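Long-range contact in Dye type peroxidase A (Streptomyces lividans 1326, PDB 6GZW), which is a haem-containing dye-type peroxidase that probably uses hydrogen peroxide to oxidise dyes and other electron donors: residues 219-231 with 315-329. Numbering follows the deposited sequence. Where two conformers were deposited one is given.
With HEM (protoporphyrin IX containing Fe), chain C.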
# COMPACT_ATOMS: atom_id res chain seq x y z
N SER A 219 24.23 10.36 -7.68
CA SER A 219 23.22 11.37 -8.02
C SER A 219 22.69 11.99 -6.74
O SER A 219 22.83 11.38 -5.68
CB SER A 219 22.10 10.75 -8.83
OG SER A 219 21.22 11.74 -9.34
N TYR A 220 22.11 13.18 -6.83
CA TYR A 220 21.49 13.86 -5.69
C TYR A 220 19.97 13.66 -5.83
O TYR A 220 19.41 13.93 -6.88
CB TYR A 220 21.87 15.34 -5.60
CG TYR A 220 23.33 15.45 -5.28
CD1 TYR A 220 23.78 15.37 -3.96
CD2 TYR A 220 24.27 15.52 -6.29
CE1 TYR A 220 25.13 15.38 -3.66
CE2 TYR A 220 25.63 15.54 -5.99
CZ TYR A 220 26.04 15.47 -4.68
OH TYR A 220 27.36 15.48 -4.33
N VAL A 221 19.35 13.17 -4.75
CA VAL A 221 17.89 13.00 -4.70
C VAL A 221 17.28 14.09 -3.83
O VAL A 221 17.80 14.43 -2.76
CB VAL A 221 17.52 11.57 -4.24
CG1 VAL A 221 17.92 11.28 -2.81
CG2 VAL A 221 16.02 11.30 -4.42
N VAL A 222 16.18 14.67 -4.32
CA VAL A 222 15.32 15.52 -3.50
C VAL A 222 13.99 14.78 -3.40
O VAL A 222 13.39 14.46 -4.43
CB VAL A 222 15.14 16.92 -4.10
CG1 VAL A 222 14.08 17.72 -3.34
CG2 VAL A 222 16.48 17.64 -4.12
N VAL A 223 13.59 14.48 -2.17
CA VAL A 223 12.31 13.87 -1.82
C VAL A 223 11.42 14.99 -1.32
O VAL A 223 11.85 15.79 -0.48
CB VAL A 223 12.51 12.85 -0.69
CG1 VAL A 223 11.19 12.24 -0.23
CG2 VAL A 223 13.49 11.78 -1.12
N ARG A 224 10.18 15.04 -1.83
CA ARG A 224 9.15 15.95 -1.29
C ARG A 224 7.88 15.19 -1.08
O ARG A 224 7.39 14.52 -2.01
CB ARG A 224 8.88 17.13 -2.26
CG ARG A 224 10.14 17.89 -2.67
CD ARG A 224 10.72 18.75 -1.56
NE ARG A 224 9.95 19.98 -1.39
CZ ARG A 224 10.40 21.10 -0.82
NH1 ARG A 224 11.62 21.15 -0.27
NH2 ARG A 224 9.61 22.18 -0.78
N ARG A 225 7.34 15.26 0.14
CA ARG A 225 6.04 14.70 0.44
C ARG A 225 5.06 15.82 0.08
O ARG A 225 4.92 16.77 0.84
CB ARG A 225 5.90 14.31 1.91
CG ARG A 225 4.56 13.65 2.26
CD ARG A 225 4.38 13.54 3.76
NE ARG A 225 3.11 12.92 4.13
CZ ARG A 225 2.87 11.60 4.08
NH1 ARG A 225 3.79 10.76 3.64
NH2 ARG A 225 1.69 11.13 4.45
N ILE A 226 4.36 15.68 -1.05
CA ILE A 226 3.49 16.74 -1.54
C ILE A 226 2.06 16.26 -1.42
O ILE A 226 1.63 15.37 -2.16
CB ILE A 226 3.82 17.12 -2.99
CG1 ILE A 226 5.31 17.40 -3.16
CG2 ILE A 226 3.00 18.33 -3.40
CD1 ILE A 226 5.70 17.72 -4.58
N ARG A 227 1.30 16.85 -0.49
CA ARG A 227 -0.08 16.52 -0.34
C ARG A 227 -0.85 17.12 -1.47
O ARG A 227 -0.59 18.25 -1.89
CB ARG A 227 -0.63 17.03 1.00
CG ARG A 227 -2.11 16.68 1.21
CD ARG A 227 -2.48 16.68 2.68
NE ARG A 227 -2.44 18.03 3.27
CZ ARG A 227 -3.46 18.88 3.27
NH1 ARG A 227 -4.60 18.61 2.67
NH2 ARG A 227 -3.31 20.05 3.90
N MET A 228 -1.76 16.35 -2.03
CA MET A 228 -2.66 16.90 -3.03
C MET A 228 -3.92 17.38 -2.35
O MET A 228 -4.54 16.65 -1.63
CB MET A 228 -2.98 15.87 -4.10
CG MET A 228 -1.80 15.53 -5.00
SD MET A 228 -2.09 14.02 -5.92
CE MET A 228 -0.88 14.24 -7.20
N LEU A 229 -4.34 18.61 -2.64
CA LEU A 229 -5.56 19.17 -2.06
C LEU A 229 -6.72 18.69 -2.93
O LEU A 229 -7.37 19.46 -3.63
CB LEU A 229 -5.49 20.72 -2.01
CG LEU A 229 -4.31 21.26 -1.17
CD1 LEU A 229 -4.41 22.77 -1.04
CD2 LEU A 229 -4.21 20.64 0.20
N LEU A 230 -7.02 17.40 -2.77
CA LEU A 230 -7.99 16.73 -3.63
C LEU A 230 -9.41 17.28 -3.46
O LEU A 230 -10.19 17.32 -4.43
CB LEU A 230 -7.97 15.22 -3.35
CG LEU A 230 -6.68 14.49 -3.71
CD1 LEU A 230 -6.82 13.03 -3.33
CD2 LEU A 230 -6.33 14.61 -5.20
N ASP A 231 -9.74 17.74 -2.24
CA ASP A 231 -11.07 18.32 -1.99
C ASP A 231 -11.29 19.55 -2.88
O ASP A 231 -12.38 19.74 -3.40
CB ASP A 231 -11.27 18.69 -0.50
CG ASP A 231 -11.45 17.48 0.40
OD1 ASP A 231 -11.71 16.37 -0.10
OD2 ASP A 231 -11.34 17.64 1.64
N VAL A 315 -10.30 15.01 5.63
CA VAL A 315 -9.37 15.46 4.60
C VAL A 315 -8.41 14.31 4.33
O VAL A 315 -7.81 13.78 5.27
CB VAL A 315 -8.58 16.72 5.03
CG1 VAL A 315 -7.64 17.16 3.92
CG2 VAL A 315 -9.54 17.84 5.37
N PRO A 316 -8.23 13.94 3.06
CA PRO A 316 -7.32 12.80 2.83
C PRO A 316 -5.86 13.19 2.94
O PRO A 316 -5.42 14.19 2.34
CB PRO A 316 -7.66 12.35 1.41
CG PRO A 316 -8.18 13.58 0.73
CD PRO A 316 -8.89 14.36 1.81
N ASP A 317 -5.10 12.40 3.67
CA ASP A 317 -3.64 12.57 3.71
C ASP A 317 -3.05 11.78 2.55
O ASP A 317 -2.51 10.69 2.71
CB ASP A 317 -3.06 12.12 5.05
CG ASP A 317 -1.60 12.48 5.18
OD1 ASP A 317 -1.12 13.31 4.40
OD2 ASP A 317 -0.93 11.93 6.04
N ALA A 318 -3.17 12.37 1.35
CA ALA A 318 -2.89 11.67 0.10
C ALA A 318 -2.17 12.61 -0.83
O ALA A 318 -2.38 13.82 -0.80
CB ALA A 318 -4.15 11.18 -0.54
N GLY A 319 -1.34 12.04 -1.70
CA GLY A 319 -0.57 12.89 -2.59
C GLY A 319 0.50 12.14 -3.34
O GLY A 319 0.31 11.00 -3.78
N LEU A 320 1.64 12.80 -3.49
CA LEU A 320 2.78 12.26 -4.25
C LEU A 320 4.03 12.32 -3.43
O LEU A 320 4.34 13.38 -2.85
CB LEU A 320 2.98 13.11 -5.50
CG LEU A 320 3.92 12.54 -6.58
CD1 LEU A 320 3.29 11.37 -7.30
CD2 LEU A 320 4.25 13.66 -7.57
N LEU A 321 4.73 11.18 -3.30
CA LEU A 321 6.11 11.18 -2.82
C LEU A 321 6.95 11.47 -4.03
O LEU A 321 7.25 10.59 -4.85
CB LEU A 321 6.52 9.87 -2.17
CG LEU A 321 5.60 9.35 -1.06
CD1 LEU A 321 6.09 8.00 -0.55
CD2 LEU A 321 5.50 10.34 0.09
N PHE A 322 7.21 12.76 -4.21
CA PHE A 322 7.98 13.27 -5.33
C PHE A 322 9.44 12.92 -5.03
O PHE A 322 9.94 13.26 -3.98
CB PHE A 322 7.76 14.77 -5.44
CG PHE A 322 8.47 15.43 -6.59
CD1 PHE A 322 7.88 15.47 -7.85
CD2 PHE A 322 9.71 15.98 -6.42
CE1 PHE A 322 8.51 16.09 -8.93
CE2 PHE A 322 10.36 16.60 -7.49
CZ PHE A 322 9.74 16.65 -8.75
N VAL A 323 10.09 12.23 -5.96
CA VAL A 323 11.48 11.79 -5.81
C VAL A 323 12.19 12.11 -7.10
O VAL A 323 11.90 11.52 -8.14
CB VAL A 323 11.57 10.28 -5.54
CG1 VAL A 323 13.01 9.90 -5.25
CG2 VAL A 323 10.70 9.91 -4.36
N CYS A 324 13.09 13.09 -7.08
CA CYS A 324 13.78 13.49 -8.30
C CYS A 324 15.28 13.35 -8.13
O CYS A 324 15.81 13.45 -7.02
CB CYS A 324 13.45 14.93 -8.75
SG CYS A 324 13.95 16.23 -7.60
N TRP A 325 15.93 13.17 -9.28
CA TRP A 325 17.32 12.79 -9.38
C TRP A 325 18.02 13.78 -10.33
O TRP A 325 17.51 14.06 -11.40
CB TRP A 325 17.39 11.37 -9.94
CG TRP A 325 16.78 10.33 -9.04
CD1 TRP A 325 15.52 9.79 -9.09
CD2 TRP A 325 17.45 9.68 -7.97
NE1 TRP A 325 15.36 8.85 -8.09
CE2 TRP A 325 16.55 8.76 -7.39
CE3 TRP A 325 18.73 9.80 -7.42
CZ2 TRP A 325 16.89 7.98 -6.30
CZ3 TRP A 325 19.08 9.00 -6.34
CH2 TRP A 325 18.15 8.13 -5.78
N GLN A 326 19.18 14.30 -9.91
CA GLN A 326 19.97 15.22 -10.72
C GLN A 326 21.44 15.19 -10.30
O GLN A 326 21.75 14.80 -9.17
CB GLN A 326 19.44 16.65 -10.55
CG GLN A 326 19.33 17.11 -9.12
CD GLN A 326 17.91 17.08 -8.57
OE1 GLN A 326 17.07 17.92 -8.94
NE2 GLN A 326 17.64 16.14 -7.68
N ALA A 327 22.34 15.61 -11.19
CA ALA A 327 23.76 15.69 -10.84
C ALA A 327 24.03 16.81 -9.87
O ALA A 327 25.01 16.74 -9.13
CB ALA A 327 24.62 15.87 -12.10
N ASP A 328 23.19 17.85 -9.86
CA ASP A 328 23.37 19.01 -9.00
C ASP A 328 22.00 19.65 -8.72
O ASP A 328 21.38 20.14 -9.66
CB ASP A 328 24.29 20.02 -9.73
CG ASP A 328 24.44 21.33 -9.00
OD1 ASP A 328 23.96 21.50 -7.86
OD2 ASP A 328 25.08 22.27 -9.59
N PRO A 329 21.54 19.69 -7.44
CA PRO A 329 20.20 20.31 -7.20
C PRO A 329 20.04 21.75 -7.70
O PRO A 329 18.94 22.16 -8.10
CB PRO A 329 20.05 20.25 -5.67
CG PRO A 329 20.93 19.14 -5.25
CD PRO A 329 22.11 19.15 -6.19
CHA HEM C . 5.78 17.40 -15.59
CHB HEM C . 2.35 16.75 -12.24
CHC HEM C . 5.42 18.46 -8.87
CHD HEM C . 8.81 19.09 -12.22
C1A HEM C . 4.60 17.08 -14.98
C2A HEM C . 3.44 16.61 -15.67
C3A HEM C . 2.48 16.44 -14.72
C4A HEM C . 3.05 16.80 -13.45
CMA HEM C . 1.08 15.93 -14.90
CAA HEM C . 3.28 16.37 -17.16
CBA HEM C . 3.62 14.98 -17.68
CGA HEM C . 5.08 14.71 -17.59
O1A HEM C . 5.90 15.10 -18.46
O2A HEM C . 5.53 14.08 -16.59
C1B HEM C . 2.91 17.14 -11.01
C2B HEM C . 2.24 17.04 -9.75
C3B HEM C . 3.07 17.52 -8.79
C4B HEM C . 4.32 17.92 -9.50
CMB HEM C . 0.84 16.54 -9.55
CAB HEM C . 2.89 17.55 -7.32
CBB HEM C . 2.11 16.72 -6.64
C1C HEM C . 6.59 18.83 -9.48
C2C HEM C . 7.71 19.39 -8.81
C3C HEM C . 8.68 19.59 -9.78
C4C HEM C . 8.14 19.11 -11.03
CMC HEM C . 7.83 19.74 -7.36
CAC HEM C . 10.03 20.20 -9.67
CBC HEM C . 10.46 21.06 -8.73
C1D HEM C . 8.22 18.60 -13.39
C2D HEM C . 9.01 18.54 -14.64
C3D HEM C . 8.18 18.08 -15.59
C4D HEM C . 6.88 17.85 -14.89
CMD HEM C . 10.48 18.90 -14.82
CAD HEM C . 8.53 17.85 -17.05
CBD HEM C . 8.41 19.13 -17.88
CGD HEM C . 8.84 18.88 -19.30
O1D HEM C . 7.98 18.60 -20.18
O2D HEM C . 10.05 18.93 -19.58
NA HEM C . 4.32 17.29 -13.64
NB HEM C . 4.12 17.69 -10.80
NC HEM C . 6.84 18.72 -10.81
ND HEM C . 6.93 18.27 -13.60
FE HEM C . 5.56 18.02 -12.26
O HOH W 1 0.77 14.72 3.72
O HOH W 2 -5.67 16.51 0.95
O HOH W 3 6.24 16.20 -11.85
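With CG anti to the backbone N (chi1 -178°), Phe322 stands on the haem face of the antiparallel pair 219-228/316-326, its CB 3.7 Å from Ile226 CD1, the two running alongside each other toward the haem. Its ring lays one face over a haem pyrrole, CZ 3.3 Å from haem C3C. Ile226 and Leu320 line the vinyl carbon CBB, Ile226 CG2 3.7 Å from it, and Met228 CE lies near the methyl CMB. On the other face Val221 CB sits over the six-membered ring of Trp325, 3.8 Å from its centroid, a cross-strand CH-pi contact; both side chains also touch Trp127 of strand 126-132. Ladder bonds join the strands from Tyr220-Gln326 to Ile226-Leu320, and Met228 N adds one to Ala318 O. Gln326, bent at chi2 (-103°), turns NE2 back to Tyr220 O (2.9 Å) from above the carbonyl plane, giving that oxygen a second donor besides Gln326 N; its OE1 takes the Phe333 amide. The guanidinium edge of extended Arg225 reaches Asp317 OD2 from above the carboxylate plane, a salt bridge (NH2 to OD2 3.2 Å) with the planes 64° apart; Asp308 is a second carboxylate partner. Water 2 ties Arg227 NH1 to Met228 O and Pro316 O, while NE salt-bridges Glu353. The contact thus forms part of the haem-facing wall of the C-terminal ferredoxin-like half: apolar against the porphyrin, with Arg225, Arg227 and Asp317 toward one end, where paired carboxylates probably stabilise the Arg225 cation.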